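Local coordinates for protein superoxide dismutase (Leishmania major, PDB 4F2N) that catalyses the dismutation of superoxide to molecular oxygen and hydrogen peroxide at a mononuclear iron centre, as an iron-dependent superoxide dismutase, at residues P36-N41 / R53-H58; P27-P32 / Q104-S109; S64-K69 / D191-A196. One frame throughout, in Å; residues are numbered along the deposited sequence.

Interaction 1: P36-N41 / R53-H58. With FE2 (Fe (II) ion), chain N.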
loop_
_atom_site.group_PDB
_atom_site.type_symbol
_atom_site.label_atom_id
_atom_site.label_comp_id
_atom_site.label_asym_id
_atom_site.label_seq_id
_atom_site.Cartn_x
_atom_site.Cartn_y
_atom_site.Cartn_z
ATOM N N PRO B 36 12.628 -18.492 0.832
ATOM C CA PRO B 36 13.346 -19.108 1.956
ATOM C C PRO B 36 12.575 -20.228 2.639
ATOM O O PRO B 36 11.333 -20.230 2.671
ATOM C CB PRO B 36 13.533 -17.942 2.940
ATOM C CG PRO B 36 12.411 -17.018 2.639
ATOM C CD PRO B 36 12.136 -17.139 1.161
ATOM N N THR B 37 13.331 -21.179 3.171
ATOM C CA THR B 37 12.778 -22.248 3.988
ATOM C C THR B 37 12.342 -21.622 5.321
ATOM O O THR B 37 13.125 -20.941 5.966
ATOM C CB THR B 37 13.839 -23.353 4.207
ATOM O OG1 THR B 37 14.299 -23.827 2.930
ATOM C CG2 THR B 37 13.260 -24.533 5.002
ATOM N N LEU B 38 11.096 -21.826 5.721
ATOM C CA LEU B 38 10.595 -21.239 6.963
ATOM C C LEU B 38 11.037 -22.044 8.185
ATOM O O LEU B 38 11.157 -23.274 8.113
ATOM C CB LEU B 38 9.069 -21.102 6.917
ATOM C CG LEU B 38 8.471 -20.195 5.824
ATOM C CD1 LEU B 38 6.957 -20.236 5.861
ATOM C CD2 LEU B 38 8.939 -18.748 5.948
ATOM N N GLY B 39 11.266 -21.365 9.309
ATOM C CA GLY B 39 11.638 -22.055 10.561
ATOM C C GLY B 39 10.620 -23.076 11.076
ATOM O O GLY B 39 10.845 -23.743 12.079
ATOM N N PHE B 40 9.507 -23.220 10.367
ATOM C CA PHE B 40 8.321 -23.899 10.885
ATOM C C PHE B 40 7.473 -24.347 9.699
ATOM O O PHE B 40 7.779 -24.022 8.555
ATOM C CB PHE B 40 7.523 -22.924 11.767
ATOM C CG PHE B 40 7.377 -21.547 11.163
ATOM C CD1 PHE B 40 6.293 -21.244 10.347
ATOM C CD2 PHE B 40 8.333 -20.559 11.396
ATOM C CE1 PHE B 40 6.168 -19.984 9.780
ATOM C CE2 PHE B 40 8.222 -19.297 10.825
ATOM C CZ PHE B 40 7.132 -19.007 10.014
ATOM N N ASN B 41 6.398 -25.076 9.976
ATOM C CA ASN B 41 5.540 -25.612 8.929
ATOM C C ASN B 41 4.514 -24.586 8.409
ATOM O O ASN B 41 3.588 -24.213 9.139
ATOM C CB ASN B 41 4.861 -26.890 9.454
ATOM C CG ASN B 41 3.704 -27.353 8.591
ATOM O OD1 ASN B 41 3.666 -27.123 7.376
ATOM N ND2 ASN B 41 2.743 -28.018 9.225
ATOM N N ARG B 53 -4.240 -19.591 6.155
ATOM C CA ARG B 53 -4.513 -18.907 4.884
ATOM C C ARG B 53 -3.785 -17.559 4.799
ATOM O O ARG B 53 -3.257 -17.223 3.740
ATOM C CB ARG B 53 -6.020 -18.779 4.605
ATOM C CG ARG B 53 -6.372 -18.004 3.331
ATOM C CD ARG B 53 -5.745 -18.642 2.094
ATOM N NE ARG B 53 -6.411 -18.251 0.850
ATOM C CZ ARG B 53 -6.140 -18.792 -0.334
ATOM N NH1 ARG B 53 -5.236 -19.766 -0.428
ATOM N NH2 ARG B 53 -6.803 -18.403 -1.416
ATOM N N GLN B 54 -3.721 -16.805 5.896
ATOM C CA GLN B 54 -2.969 -15.518 5.865
ATOM C C GLN B 54 -1.511 -15.756 5.500
ATOM O O GLN B 54 -0.921 -15.007 4.682
ATOM C CB GLN B 54 -3.069 -14.795 7.219
ATOM C CG GLN B 54 -2.227 -13.539 7.367
ATOM C CD GLN B 54 -2.765 -12.376 6.539
ATOM O OE1 GLN B 54 -3.564 -11.559 7.026
ATOM N NE2 GLN B 54 -2.351 -12.311 5.277
ATOM N N LEU B 55 -0.909 -16.788 6.084
ATOM C CA LEU B 55 0.512 -17.066 5.793
ATOM C C LEU B 55 0.679 -17.594 4.376
ATOM O O LEU B 55 1.649 -17.246 3.688
ATOM C CB LEU B 55 1.127 -18.065 6.788
ATOM C CG LEU B 55 2.595 -18.434 6.530
ATOM C CD1 LEU B 55 3.494 -17.194 6.598
ATOM C CD2 LEU B 55 3.070 -19.472 7.528
ATOM N N GLU B 56 -0.256 -18.437 3.949
ATOM C CA GLU B 56 -0.197 -19.023 2.601
ATOM C C GLU B 56 -0.227 -17.926 1.523
ATOM O O GLU B 56 0.588 -17.936 0.582
ATOM C CB GLU B 56 -1.343 -20.012 2.376
ATOM C CG GLU B 56 -1.354 -20.601 0.980
ATOM C CD GLU B 56 -2.476 -21.581 0.725
ATOM O OE1 GLU B 56 -3.577 -21.491 1.336
ATOM O OE2 GLU B 56 -2.247 -22.456 -0.133
ATOM N N LEU B 57 -1.167 -16.990 1.666
ATOM C CA LEU B 57 -1.247 -15.851 0.736
ATOM C C LEU B 57 0.068 -15.111 0.754
ATOM O O LEU B 57 0.655 -14.817 -0.295
ATOM C CB LEU B 57 -2.367 -14.883 1.137
ATOM C CG LEU B 57 -3.773 -15.464 0.958
ATOM C CD1 LEU B 57 -4.800 -14.541 1.608
ATOM C CD2 LEU B 57 -4.070 -15.717 -0.522
ATOM N N HIS B 58 0.549 -14.807 1.948
ATOM C CA HIS B 58 1.661 -13.858 2.080
ATOM C C HIS B 58 2.946 -14.437 1.541
ATOM O O HIS B 58 3.720 -13.767 0.815
ATOM C CB HIS B 58 1.855 -13.483 3.556
ATOM C CG HIS B 58 2.584 -12.166 3.749
ATOM N ND1 HIS B 58 2.668 -11.552 4.943
ATOM C CD2 HIS B 58 3.238 -11.332 2.826
ATOM C CE1 HIS B 58 3.338 -10.388 4.790
ATOM N NE2 HIS B 58 3.678 -10.265 3.502
HETATM FE FE FE2 N . 4.341 -8.391 2.603
HETATM O O HOH W 1 5.053 -6.380 1.864
#
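Leu55 reaches out from helix 52-71 and turns one methyl group, CD2, to both Phe40 and Leu38 of the incoming loop. The closer approach is to the aromatic ring: CD2 lies 3.9 Å from Phe40 CE1 and meets the ring at its rim, near the ring plane, rather than over a face. One face of the same ring is taken by its own neighbour two residues back, with Leu38 CB about 4.1 Å above the centre, so the leucine on the loop covers the ring while the leucine on the helix touches its edge. Phe40 holds this pose with CG between its backbone N and carbonyl carbon (chi1 44°), which folds the ring back over Leu38. Leu38 adds a methyl-to-methyl touch of its own, CD1 to Leu55 CD2 at 4.3 Å. Trp112 of helix 96-113 packs on both leucines, and Ile46 touches Phe40 and Leu55. One turn further along the helix, His58 takes no part in the contact; with CG anti to the backbone N (chi1 -158°) its ring carries NE2 to the iron, 2.2 Å away. Arg53 NH1 forms a salt bridge with Glu56 OE1 at 3.0 Å, and Arg53 NH2 one with Glu202 of the second subunit. The contact between loop and helix is wholly apolar: no hydrogen bond crosses it, so it rests on dispersion and burial of the Leu55 side chain, while His58, on the same helix, serves the metal and Arg53 reaches the second subunit.

Interaction 2: P27-P32 / Q104-S109. With FE2 (Fe (II) ion), chain N.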
loop_
_atom_site.group_PDB
_atom_site.type_symbol
_atom_site.label_atom_id
_atom_site.label_comp_id
_atom_site.label_asym_id
_atom_site.label_seq_id
_atom_site.Cartn_x
_atom_site.Cartn_y
_atom_site.Cartn_z
ATOM N N PRO B 27 23.478 -12.573 5.012
ATOM C CA PRO B 27 24.490 -12.980 4.025
ATOM C C PRO B 27 24.158 -14.264 3.268
ATOM O O PRO B 27 24.674 -14.461 2.175
ATOM C CB PRO B 27 25.767 -13.196 4.862
ATOM C CG PRO B 27 25.320 -13.233 6.274
ATOM C CD PRO B 27 24.017 -12.510 6.386
ATOM N N HIS B 28 23.313 -15.125 3.838
ATOM C CA HIS B 28 22.886 -16.359 3.145
ATOM C C HIS B 28 21.837 -16.092 2.068
ATOM O O HIS B 28 21.581 -16.962 1.233
ATOM C CB HIS B 28 22.305 -17.315 4.157
ATOM C CG HIS B 28 21.112 -16.738 4.844
ATOM N ND1 HIS B 28 21.222 -15.914 5.930
ATOM C CD2 HIS B 28 19.756 -16.757 4.491
ATOM C CE1 HIS B 28 19.991 -15.505 6.298
ATOM N NE2 HIS B 28 19.090 -16.013 5.409
ATOM N N LEU B 29 21.222 -14.905 2.074
ATOM C CA LEU B 29 20.200 -14.572 1.055
ATOM C C LEU B 29 20.814 -14.115 -0.265
ATOM O O LEU B 29 21.291 -12.990 -0.390
ATOM C CB LEU B 29 19.152 -13.559 1.568
ATOM C CG LEU B 29 17.840 -13.528 0.760
ATOM C CD1 LEU B 29 17.002 -14.761 1.065
ATOM C CD2 LEU B 29 17.035 -12.268 1.055
ATOM N N ARG B 30 20.769 -14.990 -1.270
ATOM C CA ARG B 30 21.573 -14.781 -2.485
ATOM C C ARG B 30 20.774 -14.873 -3.769
ATOM O O ARG B 30 19.621 -15.275 -3.756
ATOM C CB ARG B 30 22.776 -15.736 -2.521
ATOM C CG ARG B 30 23.630 -15.615 -1.264
ATOM C CD ARG B 30 25.102 -15.876 -1.475
ATOM N NE ARG B 30 25.830 -15.264 -0.367
ATOM C CZ ARG B 30 26.901 -14.488 -0.488
ATOM N NH1 ARG B 30 27.424 -14.232 -1.688
ATOM N NH2 ARG B 30 27.463 -13.989 0.609
ATOM N N TYR B 31 21.386 -14.436 -4.865
ATOM C CA TYR B 31 20.827 -14.566 -6.221
ATOM C C TYR B 31 21.499 -15.765 -6.950
ATOM O O TYR B 31 22.683 -15.956 -6.779
ATOM C CB TYR B 31 21.062 -13.262 -6.993
ATOM C CG TYR B 31 20.316 -13.214 -8.297
ATOM C CD1 TYR B 31 19.010 -12.706 -8.359
ATOM C CD2 TYR B 31 20.895 -13.716 -9.473
ATOM C CE1 TYR B 31 18.318 -12.690 -9.556
ATOM C CE2 TYR B 31 20.206 -13.693 -10.672
ATOM C CZ TYR B 31 18.919 -13.193 -10.703
ATOM O OH TYR B 31 18.239 -13.171 -11.895
ATOM N N PRO B 32 20.756 -16.562 -7.768
ATOM C CA PRO B 32 19.330 -16.456 -8.103
ATOM C C PRO B 32 18.459 -16.583 -6.863
ATOM O O PRO B 32 18.773 -17.377 -5.963
ATOM C CB PRO B 32 19.093 -17.642 -9.065
ATOM C CG PRO B 32 20.446 -18.012 -9.593
ATOM C CD PRO B 32 21.389 -17.717 -8.453
ATOM N N GLN B 104 11.839 -6.058 -1.768
ATOM C CA GLN B 104 10.725 -6.844 -1.207
ATOM C C GLN B 104 11.121 -8.281 -0.874
ATOM O O GLN B 104 10.644 -8.855 0.124
ATOM C CB GLN B 104 9.476 -6.818 -2.117
ATOM C CG GLN B 104 8.746 -5.468 -2.088
ATOM C CD GLN B 104 8.073 -5.188 -0.728
ATOM O OE1 GLN B 104 8.739 -4.777 0.238
ATOM N NE2 GLN B 104 6.762 -5.390 -0.656
ATOM N N HIS B 105 11.976 -8.892 -1.702
ATOM C CA HIS B 105 12.465 -10.246 -1.400
ATOM C C HIS B 105 13.224 -10.250 -0.092
ATOM O O HIS B 105 12.958 -11.059 0.803
ATOM C CB HIS B 105 13.288 -10.840 -2.562
ATOM C CG HIS B 105 13.920 -12.180 -2.256
ATOM N ND1 HIS B 105 13.291 -13.143 -1.533
ATOM C CD2 HIS B 105 15.163 -12.720 -2.632
ATOM C CE1 HIS B 105 14.078 -14.231 -1.452
ATOM N NE2 HIS B 105 15.232 -13.971 -2.099
ATOM N N PHE B 106 14.140 -9.316 0.042
ATOM C CA PHE B 106 14.913 -9.187 1.268
ATOM C C PHE B 106 13.971 -8.889 2.450
ATOM O O PHE B 106 14.080 -9.532 3.516
ATOM C CB PHE B 106 15.974 -8.076 1.134
ATOM C CG PHE B 106 16.619 -7.711 2.455
ATOM C CD1 PHE B 106 17.758 -8.385 2.889
ATOM C CD2 PHE B 106 16.065 -6.729 3.280
ATOM C CE1 PHE B 106 18.334 -8.095 4.138
ATOM C CE2 PHE B 106 16.625 -6.424 4.523
ATOM C CZ PHE B 106 17.775 -7.111 4.950
ATOM N N ASN B 107 13.060 -7.928 2.272
ATOM C CA ASN B 107 12.218 -7.483 3.397
ATOM C C ASN B 107 11.401 -8.641 3.930
ATOM O O ASN B 107 11.324 -8.825 5.151
ATOM C CB ASN B 107 11.286 -6.327 3.008
ATOM C CG ASN B 107 12.044 -5.065 2.667
ATOM O OD1 ASN B 107 13.210 -4.880 3.074
ATOM N ND2 ASN B 107 11.395 -4.185 1.928
ATOM N N HIS B 108 10.814 -9.433 3.026
ATOM C CA HIS B 108 9.992 -10.597 3.457
ATOM C C HIS B 108 10.836 -11.676 4.092
ATOM O O HIS B 108 10.432 -12.267 5.100
ATOM C CB HIS B 108 9.150 -11.184 2.301
ATOM C CG HIS B 108 7.956 -10.318 1.929
ATOM N ND1 HIS B 108 8.055 -9.262 1.072
ATOM C CD2 HIS B 108 6.648 -10.327 2.386
ATOM C CE1 HIS B 108 6.874 -8.649 0.970
ATOM N NE2 HIS B 108 6.000 -9.279 1.787
ATOM N N SER B 109 12.002 -11.969 3.514
ATOM C CA SER B 109 12.911 -12.975 4.081
ATOM C C SER B 109 13.290 -12.641 5.504
ATOM O O SER B 109 13.341 -13.508 6.377
ATOM C CB SER B 109 14.165 -13.144 3.197
ATOM O OG SER B 109 13.763 -13.622 1.922
HETATM FE FE FE2 N . 4.341 -8.391 2.603
HETATM O O HOH W 2 17.405 -15.787 -2.340
HETATM O O HOH W 1 5.053 -6.380 1.864
#
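Leu29 inserts from the N-terminal loop against helix 96-113, and the residues of 104-109 meet it in turn or serve the metal behind. Gln104 faces the iron side: its OE1 accepts a hydrogen bond from Asn107 ND2, and its NE2 donates to the iron-bound water at 3.2 Å. His105 comes next, its ring met over one face by Leu29 in a CH-pi contact, CD2 standing 4.2 Å from the ring centroid and only 17° off the normal. The other methyl, CD1, lies off to the side of the ring, nearest NE2 of His105 at 3.7 Å. In the ring plane that nitrogen meets a water at 2.8 Å, which in turn donates to Arg30 O, while ND1 is hydrogen-bonded to His63; the imidazole is therefore held at both nitrogens. Phe106 offers mainly backbone, its CA 3.7 Å from Leu29 CD2. His108, with CG anti to its carbonyl carbon (chi1 -74°), turns from the loop and binds the iron through NE2; its ND1 donates to Gln104 O at 2.8 Å, nearly straight at 161° and in the ring plane, which fixes the imidazole's rotation and may strengthen it as a ligand. Ser109 completes the socket, OG lying 3.5 Å from Leu29 CD1 while bonding back to His105 O from the face opposite to Ser109 N. Leu29 thus fills a buried niche on the helix face turned from the iron. Ile82 of helix 82-89 packs against the leucine, His63 of helix 52-71 flanks His105 and Ser109, and Trp156 of strand 155-161 lies on the metal side, edge-to-face with His108.

Interaction 3: S64-K69 / D191-A196. With FE2 (Fe (II) ion), chain N.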
loop_
_atom_site.group_PDB
_atom_site.type_symbol
_atom_site.label_atom_id
_atom_site.label_comp_id
_atom_site.label_asym_id
_atom_site.label_seq_id
_atom_site.Cartn_x
_atom_site.Cartn_y
_atom_site.Cartn_z
ATOM N N SER B 64 6.422 -15.170 -3.085
ATOM C CA SER B 64 6.784 -15.971 -4.254
ATOM C C SER B 64 6.827 -15.150 -5.545
ATOM O O SER B 64 7.714 -15.345 -6.373
ATOM C CB SER B 64 5.842 -17.152 -4.409
ATOM O OG SER B 64 6.273 -17.948 -5.498
ATOM N N ALA B 65 5.885 -14.224 -5.707
ATOM C CA ALA B 65 5.859 -13.419 -6.921
ATOM C C ALA B 65 7.086 -12.512 -7.027
ATOM O O ALA B 65 7.601 -12.303 -8.121
ATOM C CB ALA B 65 4.564 -12.594 -7.011
ATOM N N TYR B 66 7.540 -11.949 -5.905
ATOM C CA TYR B 66 8.769 -11.122 -5.912
ATOM C C TYR B 66 9.994 -11.963 -6.298
ATOM O O TYR B 66 10.860 -11.513 -7.046
ATOM C CB TYR B 66 9.019 -10.506 -4.520
ATOM C CG TYR B 66 7.971 -9.495 -4.100
ATOM C CD1 TYR B 66 7.760 -8.329 -4.851
ATOM C CD2 TYR B 66 7.218 -9.683 -2.948
ATOM C CE1 TYR B 66 6.808 -7.376 -4.470
ATOM C CE2 TYR B 66 6.269 -8.748 -2.558
ATOM C CZ TYR B 66 6.077 -7.589 -3.320
ATOM O OH TYR B 66 5.149 -6.666 -2.911
ATOM N N VAL B 67 10.065 -13.179 -5.776
ATOM C CA VAL B 67 11.198 -14.107 -6.097
ATOM C C VAL B 67 11.193 -14.381 -7.608
ATOM O O VAL B 67 12.226 -14.283 -8.292
ATOM C CB VAL B 67 11.109 -15.413 -5.254
ATOM C CG1 VAL B 67 12.012 -16.533 -5.794
ATOM C CG2 VAL B 67 11.420 -15.104 -3.789
ATOM N N ASP B 68 10.013 -14.679 -8.132
ATOM C CA ASP B 68 9.883 -15.061 -9.552
ATOM C C ASP B 68 10.229 -13.889 -10.455
ATOM O O ASP B 68 10.956 -14.046 -11.447
ATOM C CB ASP B 68 8.470 -15.611 -9.863
ATOM C CG ASP B 68 8.188 -16.966 -9.183
ATOM O OD1 ASP B 68 9.099 -17.581 -8.585
ATOM O OD2 ASP B 68 7.032 -17.425 -9.232
ATOM N N LYS B 69 9.743 -12.701 -10.110
ATOM C CA LYS B 69 9.997 -11.520 -10.950
ATOM C C LYS B 69 11.466 -11.136 -10.914
ATOM O O LYS B 69 12.082 -10.872 -11.966
ATOM C CB LYS B 69 9.093 -10.358 -10.520
ATOM C CG LYS B 69 9.228 -9.095 -11.363
ATOM C CD LYS B 69 8.751 -9.307 -12.772
ATOM C CE LYS B 69 8.782 -7.988 -13.519
ATOM N NZ LYS B 69 7.897 -8.083 -14.708
ATOM N N ASP B 191 5.943 -6.020 8.672
ATOM C CA ASP B 191 5.350 -5.650 7.374
ATOM C C ASP B 191 4.018 -4.944 7.655
ATOM O O ASP B 191 3.165 -5.509 8.361
ATOM C CB ASP B 191 5.073 -6.958 6.601
ATOM C CG ASP B 191 4.673 -6.737 5.154
ATOM O OD1 ASP B 191 4.558 -5.567 4.711
ATOM O OD2 ASP B 191 4.506 -7.763 4.422
ATOM N N VAL B 192 3.839 -3.717 7.163
ATOM C CA VAL B 192 2.529 -3.076 7.286
ATOM C C VAL B 192 1.904 -2.749 5.923
ATOM O O VAL B 192 0.991 -1.924 5.821
ATOM C CB VAL B 192 2.510 -1.862 8.237
ATOM C CG1 VAL B 192 2.829 -2.283 9.666
ATOM C CG2 VAL B 192 3.546 -0.851 7.786
ATOM N N TRP B 193 2.357 -3.426 4.860
ATOM C CA TRP B 193 1.485 -3.559 3.680
ATOM C C TRP B 193 0.205 -4.166 4.145
ATOM O O TRP B 193 0.226 -5.069 5.016
ATOM C CB TRP B 193 2.124 -4.484 2.651
ATOM C CG TRP B 193 3.225 -3.826 1.822
ATOM C CD1 TRP B 193 4.438 -3.316 2.263
ATOM C CD2 TRP B 193 3.258 -3.736 0.375
ATOM N NE1 TRP B 193 5.203 -2.854 1.198
ATOM C CE2 TRP B 193 4.535 -3.083 0.023
ATOM C CE3 TRP B 193 2.360 -4.091 -0.654
ATOM C CZ2 TRP B 193 4.879 -2.806 -1.305
ATOM C CZ3 TRP B 193 2.724 -3.808 -1.992
ATOM C CH2 TRP B 193 3.958 -3.188 -2.304
ATOM N N GLU B 194 -0.924 -3.749 3.559
ATOM C CA GLU B 194 -2.226 -4.217 4.039
ATOM C C GLU B 194 -2.381 -5.716 3.874
ATOM O O GLU B 194 -3.058 -6.369 4.684
ATOM C CB GLU B 194 -3.390 -3.478 3.354
ATOM C CG GLU B 194 -3.471 -2.012 3.760
ATOM C CD GLU B 194 -4.612 -1.255 3.078
ATOM O OE1 GLU B 194 -4.695 -1.275 1.815
ATOM O OE2 GLU B 194 -5.395 -0.596 3.824
ATOM N N HIS B 195 -1.748 -6.279 2.846
ATOM C CA HIS B 195 -1.784 -7.736 2.672
ATOM C C HIS B 195 -1.157 -8.502 3.816
ATOM O O HIS B 195 -1.443 -9.702 3.954
ATOM C CB HIS B 195 -1.162 -8.179 1.316
ATOM C CG HIS B 195 0.339 -8.057 1.253
ATOM N ND1 HIS B 195 0.974 -7.262 0.337
ATOM C CD2 HIS B 195 1.358 -8.674 2.018
ATOM C CE1 HIS B 195 2.325 -7.359 0.509
ATOM N NE2 HIS B 195 2.559 -8.213 1.548
ATOM N N ALA B 196 -0.310 -7.867 4.643
ATOM C CA ALA B 196 0.337 -8.633 5.732
ATOM C C ALA B 196 -0.697 -9.055 6.764
ATOM O O ALA B 196 -0.542 -10.102 7.440
ATOM C CB ALA B 196 1.468 -7.838 6.394
HETATM FE FE FE2 N . 4.341 -8.391 2.603
HETATM O O HOH W 1 5.053 -6.380 1.864
#
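Tyr66 points its hydroxyl over one face of the Trp193 indole, and this is the tight end of the contact: OH stands 3.7 Å from CH2 and 3.9 Å from CZ3, on the six-membered ring. The two side chains arrive from opposite directions, the tyrosine from helix 52-71 with CG anti to its carbonyl carbon (chi1 -66°), the tryptophan from the turn that follows strand 185-191. No hydrogen bond joins them; the phenol oxygen is instead bonded to Gln104 NE2, a second-shell link of the kind known in iron superoxide dismutases, and Trp193 NE1 to the backbone oxygen of Asn175. The same indole face also carries the iron-bound water, its oxygen above the plane and offset toward the rim, so the tryptophan forms a wall of the metal pocket. The loose part is where Tyr66 OH approaches His195, 4.5 Å from CE1 and oblique to the ring. Two of the four protein ligands come from 191-196; His58 and His108 supply the others. Asp191 OD2 binds iron at 1.9 Å and His195 NE2 at 2.1 Å, with the water at 2.3 Å. The second carboxylate oxygen, OD1, accepts from Trp193 N at 3.1 Å from above its plane, an Asx turn that steadies the aspartate, and takes a weak bond from the water. Trp193 CB also covers a face of the His195 ring. Across the dimer, Glu194 of each subunit bonds to His195 of the other, while Phe152 of the second subunit meets Trp193 edge-to-face and packs on Tyr66. The site lies between helix 52-71, helix 96-113 and the end of strand 185-191.

How the interactions relate
The three contacts converge on one iron, their centres 12 to 15 Å apart. Interaction 1 is nested along the chain inside the loop closed by interaction 2, and both lie in the alpha-hairpin domain. Interaction 3 bridges that domain to the C-terminal one, sharing helix 52-71 with interaction 1 and crossing interaction 2 in chain order. Each brings ligands to the metal: one histidine from helix 52-71, one from helix 96-113, and an aspartate and a histidine from the end of strand 185-191 and the loop beyond. The site is thus assembled at the domain junction, and all three interactions have a residue within reach of the second subunit, placing it beside the dimer interface.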